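Local coordinates for universal stress protein MJ0577 (Methanocaldococcus jannaschii, PDB 1MJH) that binds ATP with a manganese ion as a homodimer of the universal stress protein family, and may work as an ATP-dependent molecular switch, at residues A33-L38 with G96-D101; I37-I42 with I102-I107; I124-H129 with K152-V157. One frame throughout, in Å; residues are numbered along the deposited sequence.

Contact 1 (A33-L38 with G96-D101); sequences AEEVIL and GFKVKD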
loop_
_atom_site.group_PDB
_atom_site.type_symbol
_atom_site.label_atom_id
_atom_site.label_comp_id
_atom_site.label_asym_id
_atom_site.label_seq_id
_atom_site.Cartn_x
_atom_site.Cartn_y
_atom_site.Cartn_z
ATOM N N ALA B 33 -9.089 -14.923 -13.950
ATOM C CA ALA B 33 -8.586 -14.058 -15.022
ATOM C C ALA B 33 -8.190 -12.708 -14.449
ATOM O O ALA B 33 -8.971 -12.110 -13.707
ATOM C CB ALA B 33 -9.678 -13.953 -16.080
ATOM N N GLU B 34 -6.990 -12.182 -14.710
ATOM C CA GLU B 34 -6.582 -10.897 -14.156
ATOM C C GLU B 34 -5.795 -10.053 -15.160
ATOM O O GLU B 34 -5.334 -10.523 -16.207
ATOM C CB GLU B 34 -5.777 -10.925 -12.868
ATOM C CG GLU B 34 -6.375 -11.283 -11.565
ATOM C CD GLU B 34 -6.150 -12.687 -11.049
ATOM O OE1 GLU B 34 -5.190 -13.356 -11.494
ATOM O OE2 GLU B 34 -6.973 -13.058 -10.168
ATOM N N GLU B 35 -5.823 -8.746 -14.864
ATOM C CA GLU B 35 -5.270 -7.837 -15.866
ATOM C C GLU B 35 -4.305 -6.836 -15.235
ATOM O O GLU B 35 -4.580 -6.446 -14.113
ATOM C CB GLU B 35 -6.459 -7.074 -16.451
ATOM C CG GLU B 35 -6.086 -6.132 -17.575
ATOM C CD GLU B 35 -7.314 -5.892 -18.469
ATOM O OE1 GLU B 35 -8.447 -5.962 -17.986
ATOM O OE2 GLU B 35 -7.087 -5.645 -19.668
ATOM N N VAL B 36 -3.236 -6.526 -15.939
ATOM C CA VAL B 36 -2.333 -5.476 -15.446
ATOM C C VAL B 36 -2.343 -4.309 -16.407
ATOM O O VAL B 36 -2.135 -4.471 -17.637
ATOM C CB VAL B 36 -0.881 -5.968 -15.236
ATOM C CG1 VAL B 36 0.018 -4.799 -14.814
ATOM C CG2 VAL B 36 -0.888 -7.052 -14.183
ATOM N N ILE B 37 -2.497 -3.076 -15.918
ATOM C CA ILE B 37 -2.271 -1.861 -16.645
ATOM C C ILE B 37 -0.797 -1.468 -16.419
ATOM O O ILE B 37 -0.484 -1.163 -15.277
ATOM C CB ILE B 37 -3.177 -0.682 -16.234
ATOM C CG1 ILE B 37 -4.637 -1.077 -16.196
ATOM C CG2 ILE B 37 -2.947 0.505 -17.183
ATOM C CD1 ILE B 37 -5.182 -1.838 -17.407
ATOM N N LEU B 38 0.046 -1.631 -17.461
ATOM C CA LEU B 38 1.475 -1.347 -17.232
ATOM C C LEU B 38 1.787 0.021 -17.739
ATOM O O LEU B 38 1.556 0.342 -18.934
ATOM C CB LEU B 38 2.248 -2.462 -18.011
ATOM C CG LEU B 38 3.743 -2.150 -18.161
ATOM C CD1 LEU B 38 4.440 -2.338 -16.788
ATOM C CD2 LEU B 38 4.405 -3.152 -19.123
ATOM N N GLY B 96 0.282 -15.279 -16.968
ATOM C CA GLY B 96 -1.147 -15.478 -17.226
ATOM C C GLY B 96 -1.906 -14.167 -17.274
ATOM O O GLY B 96 -3.098 -14.185 -17.544
ATOM N N PHE B 97 -1.267 -13.029 -17.018
ATOM C CA PHE B 97 -2.032 -11.783 -17.060
ATOM C C PHE B 97 -2.322 -11.339 -18.494
ATOM O O PHE B 97 -1.499 -11.457 -19.395
ATOM C CB PHE B 97 -1.288 -10.599 -16.415
ATOM C CG PHE B 97 -1.138 -10.599 -14.925
ATOM C CD1 PHE B 97 -2.186 -10.322 -14.108
ATOM C CD2 PHE B 97 0.123 -10.835 -14.375
ATOM C CE1 PHE B 97 -2.069 -10.266 -12.713
ATOM C CE2 PHE B 97 0.257 -10.812 -12.994
ATOM C CZ PHE B 97 -0.813 -10.523 -12.188
ATOM N N LYS B 98 -3.421 -10.557 -18.589
ATOM C CA LYS B 98 -3.640 -9.750 -19.793
ATOM C C LYS B 98 -2.966 -8.420 -19.487
ATOM O O LYS B 98 -3.179 -7.910 -18.376
ATOM C CB LYS B 98 -5.125 -9.503 -20.068
ATOM C CG LYS B 98 -5.451 -8.686 -21.305
ATOM C CD LYS B 98 -6.966 -8.412 -21.267
ATOM C CE LYS B 98 -7.459 -7.672 -22.495
ATOM N NZ LYS B 98 -8.943 -7.486 -22.439
ATOM N N VAL B 99 -2.210 -7.840 -20.399
ATOM C CA VAL B 99 -1.502 -6.605 -20.108
ATOM C C VAL B 99 -1.806 -5.500 -21.105
ATOM O O VAL B 99 -1.653 -5.679 -22.329
ATOM C CB VAL B 99 0.042 -6.850 -20.155
ATOM C CG1 VAL B 99 0.774 -5.525 -19.892
ATOM C CG2 VAL B 99 0.488 -7.993 -19.265
ATOM N N LYS B 100 -2.207 -4.352 -20.559
ATOM C CA LYS B 100 -2.400 -3.169 -21.369
ATOM C C LYS B 100 -1.238 -2.226 -21.073
ATOM O O LYS B 100 -1.184 -1.613 -19.991
ATOM C CB LYS B 100 -3.688 -2.429 -21.029
ATOM C CG LYS B 100 -3.888 -1.170 -21.878
ATOM C CD LYS B 100 -5.251 -0.508 -21.665
ATOM C CE LYS B 100 -5.378 0.765 -22.486
ATOM N NZ LYS B 100 -6.704 1.445 -22.285
ATOM N N ASP B 101 -0.346 -2.093 -22.071
ATOM C CA ASP B 101 0.813 -1.218 -21.818
ATOM C C ASP B 101 0.588 0.199 -22.297
ATOM O O ASP B 101 0.076 0.476 -23.409
ATOM C CB ASP B 101 2.071 -1.818 -22.446
ATOM C CG ASP B 101 1.865 -2.187 -23.911
ATOM O OD1 ASP B 101 0.850 -2.799 -24.256
ATOM O OD2 ASP B 101 2.772 -1.872 -24.705
#
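Glu35 to Leu38 run parallel to Lys98 to Asp101, their axes approaching to 4.7 Å at an angle of 17°, with Glu35 beside Lys98, Val36 beside Val99, Ile37 beside Lys100 and Leu38 beside Asp101. Four backbone hydrogen bonds pass back and forth: Lys98 N gives to Glu34 O, Val36 N to Lys98 O at 2.8 Å, Lys100 N to Val36 O, and Leu38 N to Lys100 O. Just before the paired residues sits Phe97. Its CG lies anti to its own carbonyl carbon (chi1 -71°), and the ring offers one face to Val36, whose CG2 stands 3.6 Å from the ring centroid and 13° off the normal, a clear CH-pi contact. Glu34 C lies in the ring plane at the edge, and Glu34 CB is 3.8 Å from Phe97 CE1. The carboxylate of Glu34 goes elsewhere, to Lys29 and Thr30. On the face carrying Glu35 and Ile37, the extended chains of Glu35 and Lys98 lie side by side and point the same way. Glu35 OE2 comes to 3.2 Å from Lys98 CD, closer than the 3.8 Å from that oxygen to Lys98 NZ, so the salt bridge is long and the acid rests largely against the lysine methylenes. Next to them Ile37 CD1 touches Lys100 CB at 4.0 Å, while the ammonium of Lys100 pairs with Glu119. Leu38 CB meets Val99 CG1 at 3.9 Å on the other face, against helix 66-95. That helix ends in a Schellman motif at Gly96, whose positive phi turns the chain into the outermost strand of this subunit's sheet, an arrangement that belongs to the parallel alpha/beta fold of universal stress proteins.

Contact 2 (I37-I42 with I102-I107); sequences ILLHVI and IIVVGI. With ATP (adenosine-5'-triphosphate), chain F.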
loop_
_atom_site.group_PDB
_atom_site.type_symbol
_atom_site.label_atom_id
_atom_site.label_comp_id
_atom_site.label_asym_id
_atom_site.label_seq_id
_atom_site.Cartn_x
_atom_site.Cartn_y
_atom_site.Cartn_z
ATOM N N ILE B 37 -2.497 -3.076 -15.918
ATOM C CA ILE B 37 -2.271 -1.861 -16.645
ATOM C C ILE B 37 -0.797 -1.468 -16.419
ATOM O O ILE B 37 -0.484 -1.163 -15.277
ATOM C CB ILE B 37 -3.177 -0.682 -16.234
ATOM C CG1 ILE B 37 -4.637 -1.077 -16.196
ATOM C CG2 ILE B 37 -2.947 0.505 -17.183
ATOM C CD1 ILE B 37 -5.182 -1.838 -17.407
ATOM N N LEU B 38 0.046 -1.631 -17.461
ATOM C CA LEU B 38 1.475 -1.347 -17.232
ATOM C C LEU B 38 1.787 0.021 -17.739
ATOM O O LEU B 38 1.556 0.342 -18.934
ATOM C CB LEU B 38 2.248 -2.462 -18.011
ATOM C CG LEU B 38 3.743 -2.150 -18.161
ATOM C CD1 LEU B 38 4.440 -2.338 -16.788
ATOM C CD2 LEU B 38 4.405 -3.152 -19.123
ATOM N N LEU B 39 2.176 0.904 -16.823
ATOM C CA LEU B 39 2.287 2.317 -17.181
ATOM C C LEU B 39 3.636 2.952 -16.959
ATOM O O LEU B 39 4.165 2.792 -15.872
ATOM C CB LEU B 39 1.218 3.050 -16.299
ATOM C CG LEU B 39 1.300 4.566 -16.376
ATOM C CD1 LEU B 39 0.978 5.109 -17.778
ATOM C CD2 LEU B 39 0.259 5.159 -15.391
ATOM N N HIS B 40 4.192 3.651 -17.955
ATOM C CA HIS B 40 5.360 4.488 -17.765
ATOM C C HIS B 40 5.048 5.920 -18.193
ATOM O O HIS B 40 4.392 6.095 -19.249
ATOM C CB HIS B 40 6.609 3.952 -18.538
ATOM C CG HIS B 40 7.773 4.872 -18.322
ATOM N ND1 HIS B 40 8.374 5.690 -19.235
ATOM C CD2 HIS B 40 8.474 5.102 -17.217
ATOM C CE1 HIS B 40 9.385 6.359 -18.674
ATOM N NE2 HIS B 40 9.472 6.012 -17.392
ATOM N N VAL B 41 5.413 6.858 -17.325
ATOM C CA VAL B 41 5.188 8.272 -17.635
ATOM C C VAL B 41 6.525 8.904 -17.959
ATOM O O VAL B 41 7.443 9.040 -17.140
ATOM C CB VAL B 41 4.565 9.086 -16.476
ATOM C CG1 VAL B 41 4.302 10.551 -16.836
ATOM C CG2 VAL B 41 3.252 8.428 -16.106
ATOM N N ILE B 42 6.582 9.486 -19.186
ATOM C CA ILE B 42 7.707 10.375 -19.481
ATOM C C ILE B 42 7.509 11.745 -18.853
ATOM O O ILE B 42 6.518 12.422 -19.169
ATOM C CB ILE B 42 7.829 10.608 -21.018
ATOM C CG1 ILE B 42 7.876 9.250 -21.703
ATOM C CG2 ILE B 42 9.044 11.458 -21.351
ATOM C CD1 ILE B 42 8.949 8.318 -21.237
ATOM N N ILE B 102 0.860 1.181 -21.455
ATOM C CA ILE B 102 0.727 2.602 -21.748
ATOM C C ILE B 102 1.977 3.411 -21.491
ATOM O O ILE B 102 2.600 3.348 -20.420
ATOM C CB ILE B 102 -0.415 3.193 -20.856
ATOM C CG1 ILE B 102 -1.729 2.446 -21.085
ATOM C CG2 ILE B 102 -0.558 4.696 -21.060
ATOM C CD1 ILE B 102 -2.824 2.796 -20.068
ATOM N N ILE B 103 2.411 4.230 -22.453
ATOM C CA ILE B 103 3.468 5.191 -22.319
ATOM C C ILE B 103 2.854 6.564 -22.595
ATOM O O ILE B 103 2.182 6.727 -23.615
ATOM C CB ILE B 103 4.689 5.013 -23.222
ATOM C CG1 ILE B 103 5.325 3.640 -22.962
ATOM C CG2 ILE B 103 5.694 6.141 -23.060
ATOM C CD1 ILE B 103 6.295 3.248 -24.062
ATOM N N VAL B 104 3.000 7.486 -21.658
ATOM C CA VAL B 104 2.391 8.793 -21.840
ATOM C C VAL B 104 3.339 9.878 -21.362
ATOM O O VAL B 104 4.163 9.620 -20.473
ATOM C CB VAL B 104 1.047 8.840 -21.105
ATOM C CG1 VAL B 104 1.287 8.669 -19.597
ATOM C CG2 VAL B 104 0.233 10.101 -21.373
ATOM N N VAL B 105 3.337 11.023 -22.030
ATOM C CA VAL B 105 4.185 12.146 -21.612
ATOM C C VAL B 105 3.346 12.983 -20.653
ATOM O O VAL B 105 2.200 13.349 -20.953
ATOM C CB VAL B 105 4.669 13.047 -22.786
ATOM C CG1 VAL B 105 5.471 14.237 -22.243
ATOM C CG2 VAL B 105 5.543 12.297 -23.777
ATOM N N GLY B 106 3.887 13.354 -19.484
ATOM C CA GLY B 106 3.077 14.160 -18.570
ATOM C C GLY B 106 3.725 14.207 -17.170
ATOM O O GLY B 106 4.929 14.044 -17.085
ATOM N N ILE B 107 2.967 14.650 -16.206
ATOM C CA ILE B 107 3.482 14.705 -14.819
ATOM C C ILE B 107 3.218 13.317 -14.228
ATOM O O ILE B 107 2.069 12.920 -14.100
ATOM C CB ILE B 107 2.705 15.811 -14.089
ATOM C CG1 ILE B 107 2.869 17.192 -14.759
ATOM C CG2 ILE B 107 3.247 15.902 -12.662
ATOM C CD1 ILE B 107 2.060 18.289 -14.089
HETATM P PG ATP F . 11.634 11.564 -6.391
HETATM O O1G ATP F . 10.640 12.223 -5.499
HETATM O O2G ATP F . 11.065 11.426 -7.690
HETATM O O3G ATP F . 12.924 12.268 -6.433
HETATM P PB ATP F . 12.148 8.668 -6.138
HETATM O O1B ATP F . 13.125 8.013 -5.258
HETATM O O2B ATP F . 12.595 8.622 -7.534
HETATM O O3B ATP F . 11.885 10.138 -5.640
HETATM P PA ATP F . 9.333 7.939 -6.795
HETATM O O1A ATP F . 8.335 8.509 -5.923
HETATM O O2A ATP F . 9.513 8.530 -8.077
HETATM O O3A ATP F . 10.749 7.922 -5.964
HETATM O "O5'" ATP F . 9.221 6.398 -7.106
HETATM C "C5'" ATP F . 8.174 5.663 -6.421
HETATM C "C4'" ATP F . 7.468 4.758 -7.414
HETATM O "O4'" ATP F . 6.662 5.630 -8.303
HETATM C "C3'" ATP F . 8.335 3.970 -8.383
HETATM O "O3'" ATP F . 8.877 2.774 -7.806
HETATM C "C2'" ATP F . 7.313 3.704 -9.517
HETATM O "O2'" ATP F . 6.449 2.619 -9.122
HETATM C "C1'" ATP F . 6.557 5.057 -9.556
HETATM N N9 ATP F . 7.056 5.974 -10.572
HETATM C C8 ATP F . 7.935 6.993 -10.450
HETATM N N7 ATP F . 8.109 7.687 -11.558
HETATM C C5 ATP F . 7.362 7.073 -12.447
HETATM C C6 ATP F . 7.154 7.352 -13.788
HETATM N N6 ATP F . 7.784 8.365 -14.384
HETATM N N1 ATP F . 6.320 6.552 -14.445
HETATM C C2 ATP F . 5.662 5.523 -13.818
HETATM N N3 ATP F . 5.793 5.181 -12.524
HETATM C C4 ATP F . 6.690 6.007 -11.939
#
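The adenine end of the ATP pocket is built on this pair of parallel strands, where Val41 holds the base and is packed against Val104 of the neighbouring strand. Val41 N gives a hydrogen bond to ATP N1 at 3.0 Å, and ATP N6 gives one to Val41 O at 2.9 Å, nearly straight at 174°. The base thus reads the backbone of a single residue through both a donor and an acceptor. The neighbouring NH and C=O groups turn the other way, to strand 102-106: His40 N bonds to Ile102 O, Val104 N to His40 O, and Ile42 N to Val104 O. Gly106 N, bonded to Ile42 O at 2.8 Å, closes the series.

On the face carrying Leu39 and Val41, Val41 and Val104 lie side by side, pointing the same way, with Val41 CG2 4.0 Å from Val104 CG1. That CG1 lies between the backbone N and carbonyl carbon of Val104 (chi1 63°), and it also meets Leu39 CD1. Leu39 crosses Ile102 obliquely, its CD1 3.6 Å from Ile102 CG2. Helix 108-118 covers this side. On the opposite face, Ile42 CG1 touches Ile103 CG2 at 4.0 Å, and Ile42 CB meets Val105 CG2; Leu77 of helix 66-95 packs on Ile42. Backbone recognition of adenine on a parallel sheet is the arrangement of this ATP-binding alpha/beta fold.

Contact 3 (I124-H129 with K152-V157); sequences IIMGSH and KPVLVV. With ATP (adenosine-5'-triphosphate), chain F.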
loop_
_atom_site.group_PDB
_atom_site.type_symbol
_atom_site.label_atom_id
_atom_site.label_comp_id
_atom_site.label_asym_id
_atom_site.label_seq_id
_atom_site.Cartn_x
_atom_site.Cartn_y
_atom_site.Cartn_z
ATOM N N ILE B 124 -3.321 -0.159 -6.901
ATOM C CA ILE B 124 -2.110 0.328 -7.534
ATOM C C ILE B 124 -0.936 -0.332 -6.793
ATOM O O ILE B 124 -0.941 -0.250 -5.560
ATOM C CB ILE B 124 -1.971 1.852 -7.352
ATOM C CG1 ILE B 124 -3.268 2.521 -7.962
ATOM C CG2 ILE B 124 -0.785 2.287 -8.182
ATOM C CD1 ILE B 124 -3.213 4.013 -7.817
ATOM N N ILE B 125 -0.025 -0.994 -7.490
ATOM C CA ILE B 125 1.140 -1.633 -6.795
ATOM C C ILE B 125 2.401 -0.875 -7.273
ATOM O O ILE B 125 2.687 -0.840 -8.471
ATOM C CB ILE B 125 1.192 -3.116 -7.165
ATOM C CG1 ILE B 125 -0.020 -3.868 -6.581
ATOM C CG2 ILE B 125 2.482 -3.717 -6.545
ATOM C CD1 ILE B 125 -0.035 -5.368 -6.894
ATOM N N MET B 126 3.151 -0.243 -6.369
ATOM C CA MET B 126 4.260 0.651 -6.814
ATOM C C MET B 126 5.397 0.589 -5.809
ATOM O O MET B 126 5.167 0.161 -4.672
ATOM C CB MET B 126 3.747 2.109 -7.098
ATOM C CG MET B 126 3.289 2.841 -5.789
ATOM S SD MET B 126 2.210 4.369 -6.125
ATOM C CE MET B 126 3.413 5.241 -7.151
ATOM N N GLY B 127 6.576 1.113 -6.220
ATOM C CA GLY B 127 7.669 1.130 -5.229
ATOM C C GLY B 127 7.529 2.320 -4.295
ATOM O O GLY B 127 6.832 3.302 -4.563
ATOM N N SER B 128 8.257 2.234 -3.146
ATOM C CA SER B 128 8.339 3.382 -2.244
ATOM C C SER B 128 9.272 4.470 -2.787
ATOM O O SER B 128 9.155 5.655 -2.432
ATOM C CB SER B 128 8.861 2.953 -0.878
ATOM O OG SER B 128 10.185 2.422 -1.010
ATOM N N HIS B 129 10.253 4.073 -3.614
ATOM C CA HIS B 129 11.266 4.964 -4.170
ATOM C C HIS B 129 11.509 4.564 -5.622
ATOM O O HIS B 129 10.873 3.647 -6.114
ATOM C CB HIS B 129 12.629 4.832 -3.401
ATOM C CG HIS B 129 12.544 5.238 -1.952
ATOM N ND1 HIS B 129 11.928 4.527 -0.948
ATOM C CD2 HIS B 129 13.048 6.365 -1.358
ATOM C CE1 HIS B 129 12.037 5.190 0.189
ATOM N NE2 HIS B 129 12.723 6.334 -0.025
ATOM N N LYS B 152 -7.703 4.961 -4.689
ATOM C CA LYS B 152 -7.526 3.537 -4.867
ATOM C C LYS B 152 -6.626 2.971 -3.765
ATOM O O LYS B 152 -5.760 3.750 -3.337
ATOM C CB LYS B 152 -6.779 3.268 -6.198
ATOM C CG LYS B 152 -7.621 3.680 -7.450
ATOM C CD LYS B 152 -8.933 2.951 -7.575
ATOM C CE LYS B 152 -9.619 3.421 -8.895
ATOM N NZ LYS B 152 -10.935 2.684 -8.963
ATOM N N PRO B 153 -6.730 1.700 -3.455
ATOM C CA PRO B 153 -5.782 1.059 -2.531
ATOM C C PRO B 153 -4.393 1.087 -3.172
ATOM O O PRO B 153 -4.287 0.890 -4.407
ATOM C CB PRO B 153 -6.284 -0.385 -2.398
ATOM C CG PRO B 153 -7.727 -0.363 -2.888
ATOM C CD PRO B 153 -7.734 0.734 -3.888
ATOM N N VAL B 154 -3.383 1.440 -2.367
ATOM C CA VAL B 154 -2.004 1.459 -2.895
ATOM C C VAL B 154 -1.100 0.519 -2.080
ATOM O O VAL B 154 -0.984 0.688 -0.858
ATOM C CB VAL B 154 -1.429 2.873 -2.762
ATOM C CG1 VAL B 154 0.018 2.905 -3.340
ATOM C CG2 VAL B 154 -2.217 3.905 -3.591
ATOM N N LEU B 155 -0.559 -0.462 -2.783
ATOM C CA LEU B 155 0.467 -1.352 -2.150
ATOM C C LEU B 155 1.809 -0.678 -2.368
ATOM O O LEU B 155 2.263 -0.610 -3.499
ATOM C CB LEU B 155 0.390 -2.762 -2.728
ATOM C CG LEU B 155 1.530 -3.716 -2.233
ATOM C CD1 LEU B 155 1.509 -3.818 -0.717
ATOM C CD2 LEU B 155 1.316 -5.132 -2.834
ATOM N N VAL B 156 2.487 -0.247 -1.309
ATOM C CA VAL B 156 3.776 0.391 -1.370
ATOM C C VAL B 156 4.862 -0.640 -1.032
ATOM O O VAL B 156 4.866 -1.186 0.055
ATOM C CB VAL B 156 3.895 1.527 -0.334
ATOM C CG1 VAL B 156 5.276 2.171 -0.500
ATOM C CG2 VAL B 156 2.784 2.593 -0.475
ATOM N N VAL B 157 5.692 -0.966 -2.027
ATOM C CA VAL B 157 6.731 -1.971 -1.850
ATOM C C VAL B 157 8.042 -1.234 -1.539
ATOM O O VAL B 157 8.438 -0.379 -2.343
ATOM C CB VAL B 157 6.896 -2.766 -3.146
ATOM C CG1 VAL B 157 8.004 -3.835 -3.021
ATOM C CG2 VAL B 157 5.602 -3.544 -3.482
HETATM P PG ATP F . 11.634 11.564 -6.391
HETATM O O1G ATP F . 10.640 12.223 -5.499
HETATM O O2G ATP F . 11.065 11.426 -7.690
HETATM O O3G ATP F . 12.924 12.268 -6.433
HETATM P PB ATP F . 12.148 8.668 -6.138
HETATM O O1B ATP F . 13.125 8.013 -5.258
HETATM O O2B ATP F . 12.595 8.622 -7.534
HETATM O O3B ATP F . 11.885 10.138 -5.640
HETATM P PA ATP F . 9.333 7.939 -6.795
HETATM O O1A ATP F . 8.335 8.509 -5.923
HETATM O O2A ATP F . 9.513 8.530 -8.077
HETATM O O3A ATP F . 10.749 7.922 -5.964
HETATM O "O5'" ATP F . 9.221 6.398 -7.106
HETATM C "C5'" ATP F . 8.174 5.663 -6.421
HETATM C "C4'" ATP F . 7.468 4.758 -7.414
HETATM O "O4'" ATP F . 6.662 5.630 -8.303
HETATM C "C3'" ATP F . 8.335 3.970 -8.383
HETATM O "O3'" ATP F . 8.877 2.774 -7.806
HETATM C "C2'" ATP F . 7.313 3.704 -9.517
HETATM O "O2'" ATP F . 6.449 2.619 -9.122
HETATM C "C1'" ATP F . 6.557 5.057 -9.556
HETATM N N9 ATP F . 7.056 5.974 -10.572
HETATM C C8 ATP F . 7.935 6.993 -10.450
HETATM N N7 ATP F . 8.109 7.687 -11.558
HETATM C C5 ATP F . 7.362 7.073 -12.447
HETATM C C6 ATP F . 7.154 7.352 -13.788
HETATM N N6 ATP F . 7.784 8.365 -14.384
HETATM N N1 ATP F . 6.320 6.552 -14.445
HETATM C C2 ATP F . 5.662 5.523 -13.818
HETATM N N3 ATP F . 5.793 5.181 -12.524
HETATM C C4 ATP F . 6.690 6.007 -11.939
#
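Strand 123-127, helix 141-149 and strand 154-157 make a beta-alpha-beta unit, and its two strands meet here, with Ile124 beside Val154 and Ile125 beside Leu155. The two strands run parallel, their axes at 21°. Ile124 N bonds to Pro153 O, Leu155 N to Ile124 O, Met126 N to Leu155 O, and Val157 N to Met126 O; at the end Ser128 N reaches Val157 O at 2.7 Å. Ile125 and Leu155 lie side by side, Ile125 CG1 4.0 Å from Leu155 CB. On the other face, which helix 141-149 covers, Met126 crosses Val154 with its SD 3.8 Å from Val154 CG1. Met126 CG sits between its own backbone N and carbonyl carbon (chi1 68°), and beyond the sulfur CE comes 3.5 Å from ATP O4'.

At the strand end the chain enters the ATP site, at the C-terminal edge of the parallel sheet where alpha/beta nucleotide-binding folds place their ligands. Gly127 N gives a hydrogen bond to ATP O2' at 3.3 Å and a weak one to O3', and O3' in turn gives one to His129 O at 2.8 Å. Ser128 OG lies in the plane of the His129 ring, hydrogen-bonded to ND1 at 2.7 Å, while NE2 is held by Ile137 O. Val154 to Val156 also pair antiparallel with a strand of the second subunit, carrying the sheet across the dimer.

From the N terminus the chain lays down strand 7-11 and helix 16-27, then reaches strand 35-43. Helix 66-95 carries it back to strand 98-106, and contact 1 closes that long loop. Contact 2 follows on the same two strands, starting from the overlapping residues Ile37 and Leu38 and lying about 15 Å on between centres. Contact 3 comes later in series, closing the shorter loop through helix 141-149. It neither nests with nor crosses the first two. Strand 7-11 lies between the two strand pairs, so all belong to one parallel sheet. Contacts 2 and 3, centres about 16 Å apart, hold the same ATP by its base and ribose.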